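Local coordinates for protein transcription initiation factor IIB (Methanocaldococcus jannaschii, PDB 5O9J) that is a mini-intein of HINT fold from transcription factor IIB, of a family that excises itself from a precursor and joins the flanking segments, at residues A[66-76]-A[159-169]; A[92-102]-A[110-121]. All blocks are in the same frame, centred on the assembly; numbering follows the deposited sequence.

Contact 1: A[66-76]-A[159-169]; sequences MPVSEVSRHPV and GYAYDLTVPNA. With GOL (glycerol), chain G.
The carbonyl oxygen of T165 is gripped twice by S69: the backbone N of S69 meets T165 O at 2.9 Å and nearly head-on, while S69 OG donates a longer bond to T165 O from above the carbonyl plane. With chi1 at 55°, S69 OG lies between its own backbone N and carbonyl carbon, turned to the oxygen its amide holds and against the T165 methyl. From here strands 70-75 and 160-165 run antiparallel, with paired backbone bonds at S72/D163 and H74/A161, H74 O taking A161 N at 2.9 Å. V71 and L164 lie side by side on one face, CG1 of V71 3.6 Å from CD2 of L164. Toward the other end the ring of Y160 is covered on both faces. P75 lies on one, its CG 3.9 Å from Y160 CE2; C1 of a glycerol, probably from the crystallisation liquor, lies over the opposite face, while the aliphatic stem of R73 crosses the tyrosine side chain obliquely, CG 3.7 Å from Y160 CD2. An alanine at Y160 is likely to leave P75 and the stem of R73 without this wall and to open a gap between them. This antiparallel pair of the HINT fold is central to a five-stranded sheet: strand 5-6 flanks 160-165, strand 44-48 flanks 70-75, and helix 24-33 packs on V71 and Y162, its D29 and E45 of strand 44-48 salt-bridging R73.

Contact 2: A[92-102]-A[110-121]; sequences VTRSHSVFTIR and RVDELKVGDILV
R102 and D118 meet through a salt bridge: NE of R102 donates to OD1 of D118 at 3.0 Å, on its syn side, and NH1 points at OD2 at a separation too short to be taken literally. NH1 also reaches the carbonyl O of E113 at 3.1 Å, within the guanidinium plane. A bend at chi2 (-69°) folds the arginine back over the turn 115-118, and K115 N in turn bonds D118 OD2. A second ionic group lies at the other end. R110 holds D112 side-on, NE to OD1 and NH2 to OD2, and R94 NE adds a 3.3 Å bond to the same OD2 on its anti side, from the same face of the carboxylate; E78 takes the other end of R94.

Backbone bonds are fewer. H96 O receives V111 N at 2.8 Å, F99 O receives V121 N, and I119 O receives I101 N. One water bridges I101 O, D118 OD1 and I119 N. Within its own strand T100 turns OG1 back to V98 O.

Apolar contacts fill the middle. CG2 of V98 touches L114 CD1 at 3.6 Å, the two side chains crossing at about a right angle, and lies against L120 CD2 as well. V111 fits its CG1 to CG2 of V92 at 3.6 Å and its CG2 to the carbonyls of T93 and R94. T100 also packs on both leucines, its OG1 3.5 Å from L114 CD2.

The turn T93 to H96 matches the TxxH signature of intein block B, and H96 NE2 makes a weak bond to Y3 O, consistent with a place beside the N-terminal splice junction. Chemically, a greasy centre is closed at both ends by carboxylates whose charge is probably balanced by arginines of this stretch of chain, fixing the segment 110-121 with little regular sheet pairing.

Contact 1 and contact 2 are two nested closures on opposite sides of the chain's centre. Along the sequence the order is 66-76, 92-102, 110-121, 159-169, so contact 2 falls inside the loop that contact 1 closes. Their centres are 23 Å apart, yet they touch where A161 CB packs on T93 CG2 at 4.3 Å. Both reach into more than one sheet. In contact 1 the paired strands 70-75 and 160-165 share one antiparallel sheet, while segment 66-76 starts in strand 63-67 of another; contact 2 joins strands 96-102 and 119-123, of two different sheets, across a single bridge. The layout is consistent with the compact, mostly beta HINT fold, which brings the chain ends together for splicing.

Contact 1: A[66-76]-A[159-169]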
loop_
_atom_site.group_PDB
_atom_site.type_symbol
_atom_site.label_atom_id
_atom_site.label_comp_id
_atom_site.label_asym_id
_atom_site.label_seq_id
_atom_site.Cartn_x
_atom_site.Cartn_y
_atom_site.Cartn_z
ATOM N N MET A 66 -9.965 -4.428 10.592
ATOM C CA MET A 66 -11.166 -4.099 9.822
ATOM C C MET A 66 -11.403 -5.155 8.750
ATOM O O MET A 66 -10.454 -5.588 8.083
ATOM C CB MET A 66 -11.048 -2.727 9.150
ATOM C CG MET A 66 -10.872 -1.542 10.105
ATOM S SD MET A 66 -12.404 -1.117 10.943
ATOM C CE MET A 66 -13.400 -0.517 9.582
ATOM N N PRO A 67 -12.671 -5.559 8.573
ATOM C CA PRO A 67 -13.074 -6.534 7.551
ATOM C C PRO A 67 -12.597 -6.194 6.150
ATOM O O PRO A 67 -12.744 -5.060 5.700
ATOM C CB PRO A 67 -14.606 -6.478 7.603
ATOM C CG PRO A 67 -14.908 -6.107 9.011
ATOM C CD PRO A 67 -13.821 -5.122 9.385
ATOM N N VAL A 68 -12.045 -7.191 5.468
ATOM C CA VAL A 68 -11.775 -7.103 4.036
ATOM C C VAL A 68 -12.967 -7.724 3.312
ATOM O O VAL A 68 -13.393 -8.829 3.648
ATOM C CB VAL A 68 -10.475 -7.830 3.657
ATOM C CG1 VAL A 68 -10.228 -7.768 2.136
ATOM C CG2 VAL A 68 -9.290 -7.232 4.430
ATOM N N SER A 69 -13.525 -7.014 2.340
ATOM C CA SER A 69 -14.715 -7.514 1.655
ATOM C C SER A 69 -14.336 -8.363 0.450
ATOM O O SER A 69 -14.950 -9.393 0.192
ATOM C CB SER A 69 -15.610 -6.358 1.222
ATOM O OG SER A 69 -14.870 -5.447 0.433
ATOM N N GLU A 70 -13.324 -7.919 -0.288
ATOM C CA GLU A 70 -12.846 -8.651 -1.454
ATOM C C GLU A 70 -11.353 -8.411 -1.663
ATOM O O GLU A 70 -10.778 -7.458 -1.129
ATOM C CB GLU A 70 -13.637 -8.251 -2.710
ATOM C CG GLU A 70 -13.554 -6.771 -3.042
ATOM C CD GLU A 70 -14.361 -6.362 -4.273
ATOM O OE1 GLU A 70 -15.436 -6.955 -4.535
ATOM O OE2 GLU A 70 -13.907 -5.429 -4.974
ATOM N N VAL A 71 -10.716 -9.295 -2.424
ATOM C CA VAL A 71 -9.317 -9.112 -2.788
ATOM C C VAL A 71 -9.202 -9.199 -4.296
ATOM O O VAL A 71 -10.088 -9.738 -4.961
ATOM C CB VAL A 71 -8.391 -10.164 -2.147
ATOM C CG1 VAL A 71 -8.514 -10.142 -0.617
ATOM C CG2 VAL A 71 -8.706 -11.550 -2.690
ATOM N N SER A 72 -8.116 -8.672 -4.839
ATOM C CA SER A 72 -7.936 -8.729 -6.274
ATOM C C SER A 72 -6.465 -8.634 -6.633
ATOM O O SER A 72 -5.628 -8.279 -5.800
ATOM C CB SER A 72 -8.743 -7.618 -6.963
ATOM O OG SER A 72 -8.148 -6.346 -6.797
ATOM N N ARG A 73 -6.161 -8.976 -7.879
ATOM C CA ARG A 73 -4.818 -8.890 -8.420
ATOM C C ARG A 73 -4.931 -8.568 -9.902
ATOM O O ARG A 73 -5.968 -8.832 -10.518
ATOM C CB ARG A 73 -4.052 -10.198 -8.213
ATOM C CG ARG A 73 -4.602 -11.367 -9.053
ATOM C CD ARG A 73 -3.912 -12.703 -8.771
ATOM N NE ARG A 73 -4.586 -13.803 -9.470
ATOM C CZ ARG A 73 -4.288 -15.092 -9.319
ATOM N NH1 ARG A 73 -3.324 -15.460 -8.487
ATOM N NH2 ARG A 73 -4.960 -16.018 -9.999
ATOM N N HIS A 74 -3.873 -7.992 -10.468
ATOM C CA HIS A 74 -3.776 -7.804 -11.914
ATOM C C HIS A 74 -2.311 -7.820 -12.316
ATOM O O HIS A 74 -1.439 -7.522 -11.491
ATOM C CB HIS A 74 -4.464 -6.507 -12.360
ATOM C CG HIS A 74 -3.934 -5.265 -11.700
ATOM N ND1 HIS A 74 -2.919 -4.504 -12.240
ATOM C CD2 HIS A 74 -4.304 -4.648 -10.553
ATOM C CE1 HIS A 74 -2.674 -3.484 -11.452
ATOM N NE2 HIS A 74 -3.493 -3.531 -10.417
ATOM N N PRO A 75 -2.024 -8.220 -13.572
ATOM C CA PRO A 75 -0.642 -8.219 -14.056
ATOM C C PRO A 75 -0.094 -6.811 -14.177
ATOM O O PRO A 75 -0.820 -5.899 -14.572
ATOM C CB PRO A 75 -0.742 -8.877 -15.445
ATOM C CG PRO A 75 -2.047 -9.588 -15.449
ATOM C CD PRO A 75 -2.953 -8.787 -14.562
ATOM N N VAL A 76 1.181 -6.642 -13.857
ATOM C CA VAL A 76 1.834 -5.351 -14.006
ATOM C C VAL A 76 3.247 -5.532 -14.528
ATOM O O VAL A 76 3.947 -6.465 -14.139
ATOM C CB VAL A 76 1.874 -4.573 -12.674
ATOM C CG1 VAL A 76 0.530 -3.948 -12.395
ATOM C CG2 VAL A 76 2.265 -5.494 -11.539
ATOM N N GLY A 159 4.828 -10.562 -10.757
ATOM C CA GLY A 159 4.323 -10.204 -12.070
ATOM C C GLY A 159 2.904 -9.695 -11.921
ATOM O O GLY A 159 2.219 -9.410 -12.905
ATOM N N TYR A 160 2.471 -9.583 -10.666
ATOM C CA TYR A 160 1.143 -9.097 -10.325
ATOM C C TYR A 160 1.234 -8.040 -9.212
ATOM O O TYR A 160 2.190 -8.023 -8.439
ATOM C CB TYR A 160 0.241 -10.259 -9.891
ATOM C CG TYR A 160 -0.297 -11.129 -11.026
ATOM C CD1 TYR A 160 0.553 -11.925 -11.797
ATOM C CD2 TYR A 160 -1.661 -11.178 -11.304
ATOM C CE1 TYR A 160 0.053 -12.731 -12.830
ATOM C CE2 TYR A 160 -2.166 -11.977 -12.324
ATOM C CZ TYR A 160 -1.308 -12.748 -13.083
ATOM O OH TYR A 160 -1.819 -13.540 -14.095
ATOM N N ALA A 161 0.254 -7.147 -9.162
ATOM C CA ALA A 161 0.087 -6.213 -8.051
ATOM C C ALA A 161 -1.245 -6.520 -7.390
ATOM O O ALA A 161 -2.142 -7.065 -8.037
ATOM C CB ALA A 161 0.139 -4.789 -8.528
ATOM N N TYR A 162 -1.389 -6.173 -6.116
ATOM C CA TYR A 162 -2.502 -6.690 -5.329
ATOM C C TYR A 162 -3.334 -5.624 -4.614
ATOM O O TYR A 162 -2.842 -4.541 -4.278
ATOM C CB TYR A 162 -1.969 -7.710 -4.318
ATOM C CG TYR A 162 -1.240 -8.856 -4.984
ATOM C CD1 TYR A 162 0.101 -8.745 -5.321
ATOM C CD2 TYR A 162 -1.899 -10.039 -5.303
ATOM C CE1 TYR A 162 0.774 -9.780 -5.952
ATOM C CE2 TYR A 162 -1.232 -11.084 -5.928
ATOM C CZ TYR A 162 0.104 -10.944 -6.249
ATOM O OH TYR A 162 0.793 -11.958 -6.872
ATOM N N ASP A 163 -4.600 -5.959 -4.379
ATOM C CA ASP A 163 -5.581 -5.038 -3.810
ATOM C C ASP A 163 -6.409 -5.680 -2.697
ATOM O O ASP A 163 -6.856 -6.825 -2.812
ATOM C CB ASP A 163 -6.530 -4.535 -4.901
ATOM C CG ASP A 163 -6.099 -3.209 -5.502
ATOM O OD1 ASP A 163 -6.368 -2.163 -4.873
ATOM O OD2 ASP A 163 -5.483 -3.215 -6.595
ATOM N N LEU A 164 -6.623 -4.932 -1.622
ATOM C CA LEU A 164 -7.630 -5.298 -0.639
ATOM C C LEU A 164 -8.730 -4.259 -0.732
ATOM O O LEU A 164 -8.459 -3.098 -1.041
ATOM C CB LEU A 164 -7.047 -5.350 0.778
ATOM C CG LEU A 164 -5.865 -6.286 1.056
ATOM C CD1 LEU A 164 -5.324 -6.084 2.465
ATOM C CD2 LEU A 164 -6.262 -7.739 0.858
ATOM N N THR A 165 -9.970 -4.667 -0.491
ATOM C CA THR A 165 -11.044 -3.701 -0.345
ATOM C C THR A 165 -11.456 -3.675 1.112
ATOM O O THR A 165 -11.956 -4.665 1.653
ATOM C CB THR A 165 -12.265 -4.021 -1.234
ATOM O OG1 THR A 165 -11.876 -3.982 -2.612
ATOM C CG2 THR A 165 -13.372 -2.997 -1.009
ATOM N N VAL A 166 -11.228 -2.531 1.744
ATOM C CA VAL A 166 -11.555 -2.346 3.141
ATOM C C VAL A 166 -12.599 -1.243 3.261
ATOM O O VAL A 166 -12.272 -0.060 3.177
ATOM C CB VAL A 166 -10.297 -1.986 3.965
ATOM C CG1 VAL A 166 -10.624 -1.935 5.447
ATOM C CG2 VAL A 166 -9.185 -2.993 3.685
ATOM N N PRO A 167 -13.868 -1.631 3.422
ATOM C CA PRO A 167 -14.965 -0.684 3.647
ATOM C C PRO A 167 -14.793 0.150 4.912
ATOM O O PRO A 167 -14.185 -0.311 5.876
ATOM C CB PRO A 167 -16.198 -1.594 3.769
ATOM C CG PRO A 167 -15.650 -2.982 4.001
ATOM C CD PRO A 167 -14.357 -3.009 3.257
ATOM N N ASN A 168 -15.330 1.366 4.897
ATOM C CA ASN A 168 -15.329 2.245 6.068
ATOM C C ASN A 168 -13.924 2.548 6.590
ATOM O O ASN A 168 -13.742 2.830 7.781
ATOM C CB ASN A 168 -16.176 1.638 7.193
ATOM C CG ASN A 168 -17.606 1.358 6.759
ATOM O OD1 ASN A 168 -18.210 2.142 6.026
ATOM N ND2 ASN A 168 -18.150 0.228 7.202
ATOM N N ALA A 169 -12.938 2.489 5.698
ATOM C CA ALA A 169 -11.564 2.834 6.044
ATOM C C ALA A 169 -10.803 3.240 4.790
ATOM O O ALA A 169 -10.092 4.243 4.787
ATOM C CB ALA A 169 -10.872 1.672 6.745
HETATM C C1 GOL G . -0.172 -13.993 -9.187
HETATM O O1 GOL G . -0.732 -13.572 -7.961
HETATM C C2 GOL G . 0.959 -14.980 -8.934
HETATM O O2 GOL G . 0.433 -16.290 -8.964
HETATM C C3 GOL G . 1.992 -14.835 -10.046
HETATM O O3 GOL G . 2.702 -16.046 -10.187
#

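Contact 2: A[92-102]-A[110-121]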
loop_
_atom_site.group_PDB
_atom_site.type_symbol
_atom_site.label_atom_id
_atom_site.label_comp_id
_atom_site.label_asym_id
_atom_site.label_seq_id
_atom_site.Cartn_x
_atom_site.Cartn_y
_atom_site.Cartn_z
ATOM N N VAL A 92 6.297 0.645 -5.577
ATOM C CA VAL A 92 4.905 0.942 -5.908
ATOM C C VAL A 92 4.693 1.115 -7.404
ATOM O O VAL A 92 5.630 1.380 -8.153
ATOM C CB VAL A 92 4.399 2.224 -5.188
ATOM C CG1 VAL A 92 4.401 2.025 -3.695
ATOM C CG2 VAL A 92 5.257 3.418 -5.556
ATOM N N THR A 93 3.448 0.971 -7.832
ATOM C CA THR A 93 3.100 1.205 -9.218
ATOM C C THR A 93 3.043 2.692 -9.509
ATOM O O THR A 93 3.042 3.530 -8.601
ATOM C CB THR A 93 1.756 0.567 -9.579
ATOM O OG1 THR A 93 0.722 1.155 -8.783
ATOM C CG2 THR A 93 1.800 -0.935 -9.327
ATOM N N ARG A 94 2.986 2.999 -10.794
ATOM C CA ARG A 94 3.110 4.355 -11.303
ATOM C C ARG A 94 2.007 5.275 -10.809
ATOM O O ARG A 94 2.224 6.470 -10.615
ATOM C CB ARG A 94 3.130 4.309 -12.837
ATOM C CG ARG A 94 2.126 5.208 -13.525
ATOM C CD ARG A 94 2.352 5.239 -15.026
ATOM N NE ARG A 94 3.734 5.567 -15.365
ATOM C CZ ARG A 94 4.625 4.677 -15.788
ATOM N NH1 ARG A 94 4.275 3.400 -15.914
ATOM N NH2 ARG A 94 5.863 5.057 -16.075
ATOM N N SER A 95 0.825 4.714 -10.593
ATOM C CA SER A 95 -0.340 5.523 -10.280
ATOM C C SER A 95 -0.423 5.918 -8.810
ATOM O O SER A 95 -1.495 6.273 -8.336
ATOM C CB SER A 95 -1.611 4.778 -10.663
ATOM O OG SER A 95 -1.733 3.598 -9.891
ATOM N N HIS A 96 0.682 5.839 -8.079
ATOM C CA HIS A 96 0.660 6.261 -6.680
ATOM C C HIS A 96 1.303 7.618 -6.515
ATOM O O HIS A 96 2.203 7.987 -7.268
ATOM C CB HIS A 96 1.364 5.250 -5.776
ATOM C CG HIS A 96 0.568 4.014 -5.529
ATOM N ND1 HIS A 96 0.612 2.915 -6.362
ATOM C CD2 HIS A 96 -0.316 3.702 -4.545
ATOM C CE1 HIS A 96 -0.196 1.983 -5.903
ATOM N NE2 HIS A 96 -0.776 2.435 -4.802
ATOM N N SER A 97 0.847 8.360 -5.511
ATOM C CA SER A 97 1.429 9.660 -5.242
ATOM C C SER A 97 1.923 9.724 -3.802
ATOM O O SER A 97 1.434 8.994 -2.935
ATOM C CB SER A 97 0.413 10.767 -5.510
ATOM O OG SER A 97 -0.622 10.726 -4.545
ATOM N N VAL A 98 2.896 10.591 -3.554
ATOM C CA VAL A 98 3.489 10.712 -2.230
ATOM C C VAL A 98 3.732 12.172 -1.872
ATOM O O VAL A 98 4.055 12.988 -2.737
ATOM C CB VAL A 98 4.822 9.941 -2.135
ATOM C CG1 VAL A 98 4.574 8.447 -2.178
ATOM C CG2 VAL A 98 5.749 10.353 -3.259
ATOM N N PHE A 99 3.569 12.499 -0.594
ATOM C CA PHE A 99 3.792 13.864 -0.136
ATOM C C PHE A 99 5.222 14.284 -0.386
ATOM O O PHE A 99 6.160 13.646 0.085
ATOM C CB PHE A 99 3.451 14.004 1.345
ATOM C CG PHE A 99 1.993 14.209 1.599
ATOM C CD1 PHE A 99 1.117 14.347 0.540
ATOM C CD2 PHE A 99 1.502 14.290 2.884
ATOM C CE1 PHE A 99 -0.226 14.543 0.756
ATOM C CE2 PHE A 99 0.157 14.501 3.107
ATOM C CZ PHE A 99 -0.707 14.619 2.043
ATOM N N THR A 100 5.371 15.359 -1.149
ATOM C CA THR A 100 6.679 15.875 -1.532
ATOM C C THR A 100 6.720 17.373 -1.253
ATOM O O THR A 100 5.690 18.043 -1.286
ATOM C CB THR A 100 6.980 15.633 -3.032
ATOM O OG1 THR A 100 6.509 14.337 -3.423
ATOM C CG2 THR A 100 8.470 15.724 -3.314
ATOM N N ILE A 101 7.903 17.906 -0.985
ATOM C CA ILE A 101 8.037 19.352 -0.931
ATOM C C ILE A 101 8.260 19.882 -2.336
ATOM O O ILE A 101 9.251 19.574 -2.986
ATOM C CB ILE A 101 9.176 19.802 -0.011
ATOM C CG1 ILE A 101 8.833 19.431 1.433
ATOM C CG2 ILE A 101 9.382 21.303 -0.139
ATOM C CD1 ILE A 101 9.748 20.037 2.471
ATOM N N ARG A 102 7.309 20.660 -2.818
ATOM C CA ARG A 102 7.418 21.241 -4.147
ATOM C C ARG A 102 6.969 22.678 -4.045
ATOM O O ARG A 102 5.889 22.952 -3.522
ATOM C CB ARG A 102 6.567 20.472 -5.166
ATOM C CG ARG A 102 7.132 19.121 -5.546
ATOM C CD ARG A 102 8.403 19.276 -6.362
ATOM N NE ARG A 102 8.956 17.986 -6.770
ATOM C CZ ARG A 102 8.533 17.289 -7.823
ATOM N NH1 ARG A 102 9.098 16.125 -8.117
ATOM N NH2 ARG A 102 7.540 17.748 -8.578
ATOM N N ARG A 110 2.848 12.278 -8.003
ATOM C CA ARG A 110 2.931 10.947 -8.612
ATOM C C ARG A 110 4.369 10.424 -8.583
ATOM O O ARG A 110 5.317 11.200 -8.718
ATOM C CB ARG A 110 2.405 10.976 -10.045
ATOM C CG ARG A 110 0.899 10.827 -10.137
ATOM C CD ARG A 110 0.427 10.885 -11.573
ATOM N NE ARG A 110 1.189 9.991 -12.439
ATOM C CZ ARG A 110 0.667 8.967 -13.103
ATOM N NH1 ARG A 110 -0.629 8.689 -13.001
ATOM N NH2 ARG A 110 1.444 8.220 -13.875
ATOM N N VAL A 111 4.528 9.118 -8.385
ATOM C CA VAL A 111 5.854 8.534 -8.192
ATOM C C VAL A 111 6.720 8.619 -9.446
ATOM O O VAL A 111 7.954 8.622 -9.359
ATOM C CB VAL A 111 5.763 7.060 -7.750
ATOM C CG1 VAL A 111 5.128 6.959 -6.367
ATOM C CG2 VAL A 111 4.974 6.246 -8.766
ATOM N N ASP A 112 6.078 8.696 -10.609
ATOM C CA ASP A 112 6.817 8.756 -11.869
ATOM C C ASP A 112 7.254 10.186 -12.198
ATOM O O ASP A 112 7.991 10.410 -13.154
ATOM C CB ASP A 112 5.986 8.164 -13.018
ATOM C CG ASP A 112 4.677 8.902 -13.248
ATOM O OD1 ASP A 112 4.305 9.754 -12.415
ATOM O OD2 ASP A 112 4.009 8.614 -14.267
ATOM N N GLU A 113 6.812 11.144 -11.388
ATOM C CA GLU A 113 7.217 12.537 -11.557
ATOM C C GLU A 113 8.205 12.958 -10.473
ATOM O O GLU A 113 8.643 14.110 -10.420
ATOM C CB GLU A 113 5.996 13.455 -11.550
ATOM C CG GLU A 113 5.005 13.170 -12.674
ATOM C CD GLU A 113 3.876 14.189 -12.743
ATOM O OE1 GLU A 113 3.938 15.208 -12.020
ATOM O OE2 GLU A 113 2.922 13.967 -13.524
ATOM N N LEU A 114 8.558 12.019 -9.606
ATOM C CA LEU A 114 9.566 12.276 -8.587
ATOM C C LEU A 114 10.962 12.310 -9.199
ATOM O O LEU A 114 11.217 11.675 -10.222
ATOM C CB LEU A 114 9.506 11.215 -7.495
ATOM C CG LEU A 114 8.297 11.245 -6.569
ATOM C CD1 LEU A 114 8.297 9.987 -5.735
ATOM C CD2 LEU A 114 8.348 12.478 -5.684
ATOM N N LYS A 115 11.859 13.048 -8.556
ATOM C CA LYS A 115 13.240 13.161 -9.005
ATOM C C LYS A 115 14.192 12.952 -7.840
ATOM O O LYS A 115 13.857 13.271 -6.707
ATOM C CB LYS A 115 13.477 14.531 -9.644
ATOM C CG LYS A 115 12.656 14.766 -10.905
ATOM C CD LYS A 115 12.576 16.245 -11.266
ATOM C CE LYS A 115 11.864 17.044 -10.183
ATOM N NZ LYS A 115 11.531 18.428 -10.629
ATOM N N VAL A 116 15.375 12.409 -8.117
ATOM C CA VAL A 116 16.421 12.283 -7.104
ATOM C C VAL A 116 16.659 13.653 -6.476
ATOM O O VAL A 116 16.642 14.661 -7.175
ATOM C CB VAL A 116 17.743 11.730 -7.705
ATOM C CG1 VAL A 116 18.860 11.733 -6.665
ATOM C CG2 VAL A 116 17.533 10.327 -8.264
ATOM N N GLY A 117 16.839 13.700 -5.160
ATOM C CA GLY A 117 16.972 14.972 -4.478
ATOM C C GLY A 117 15.664 15.535 -3.944
ATOM O O GLY A 117 15.670 16.423 -3.083
ATOM N N ASP A 118 14.540 15.037 -4.457
ATOM C CA ASP A 118 13.231 15.436 -3.938
ATOM C C ASP A 118 13.142 15.122 -2.457
ATOM O O ASP A 118 13.720 14.141 -1.989
ATOM C CB ASP A 118 12.096 14.728 -4.680
ATOM C CG ASP A 118 11.405 15.625 -5.687
ATOM O OD1 ASP A 118 11.426 16.857 -5.497
ATOM O OD2 ASP A 118 10.831 15.094 -6.666
ATOM N N ILE A 119 12.425 15.964 -1.722
ATOM C CA ILE A 119 12.221 15.747 -0.296
ATOM C C ILE A 119 10.844 15.150 -0.036
ATOM O O ILE A 119 9.824 15.791 -0.280
ATOM C CB ILE A 119 12.361 17.053 0.511
ATOM C CG1 ILE A 119 13.766 17.637 0.339
ATOM C CG2 ILE A 119 12.056 16.803 1.989
ATOM C CD1 ILE A 119 14.017 18.872 1.187
ATOM N N LEU A 120 10.827 13.912 0.444
ATOM C CA LEU A 120 9.584 13.245 0.794
ATOM C C LEU A 120 9.252 13.460 2.257
ATOM O O LEU A 120 10.138 13.597 3.098
ATOM C CB LEU A 120 9.666 11.749 0.500
ATOM C CG LEU A 120 9.804 11.372 -0.974
ATOM C CD1 LEU A 120 9.626 9.865 -1.166
ATOM C CD2 LEU A 120 8.801 12.149 -1.807
ATOM N N VAL A 121 7.961 13.505 2.554
ATOM C CA VAL A 121 7.516 13.579 3.930
ATOM C C VAL A 121 7.004 12.211 4.346
ATOM O O VAL A 121 5.991 11.743 3.845
ATOM C CB VAL A 121 6.418 14.636 4.119
ATOM C CG1 VAL A 121 6.086 14.796 5.608
ATOM C CG2 VAL A 121 6.861 15.966 3.522
HETATM O O HOH W 1 11.482 18.298 -3.033
#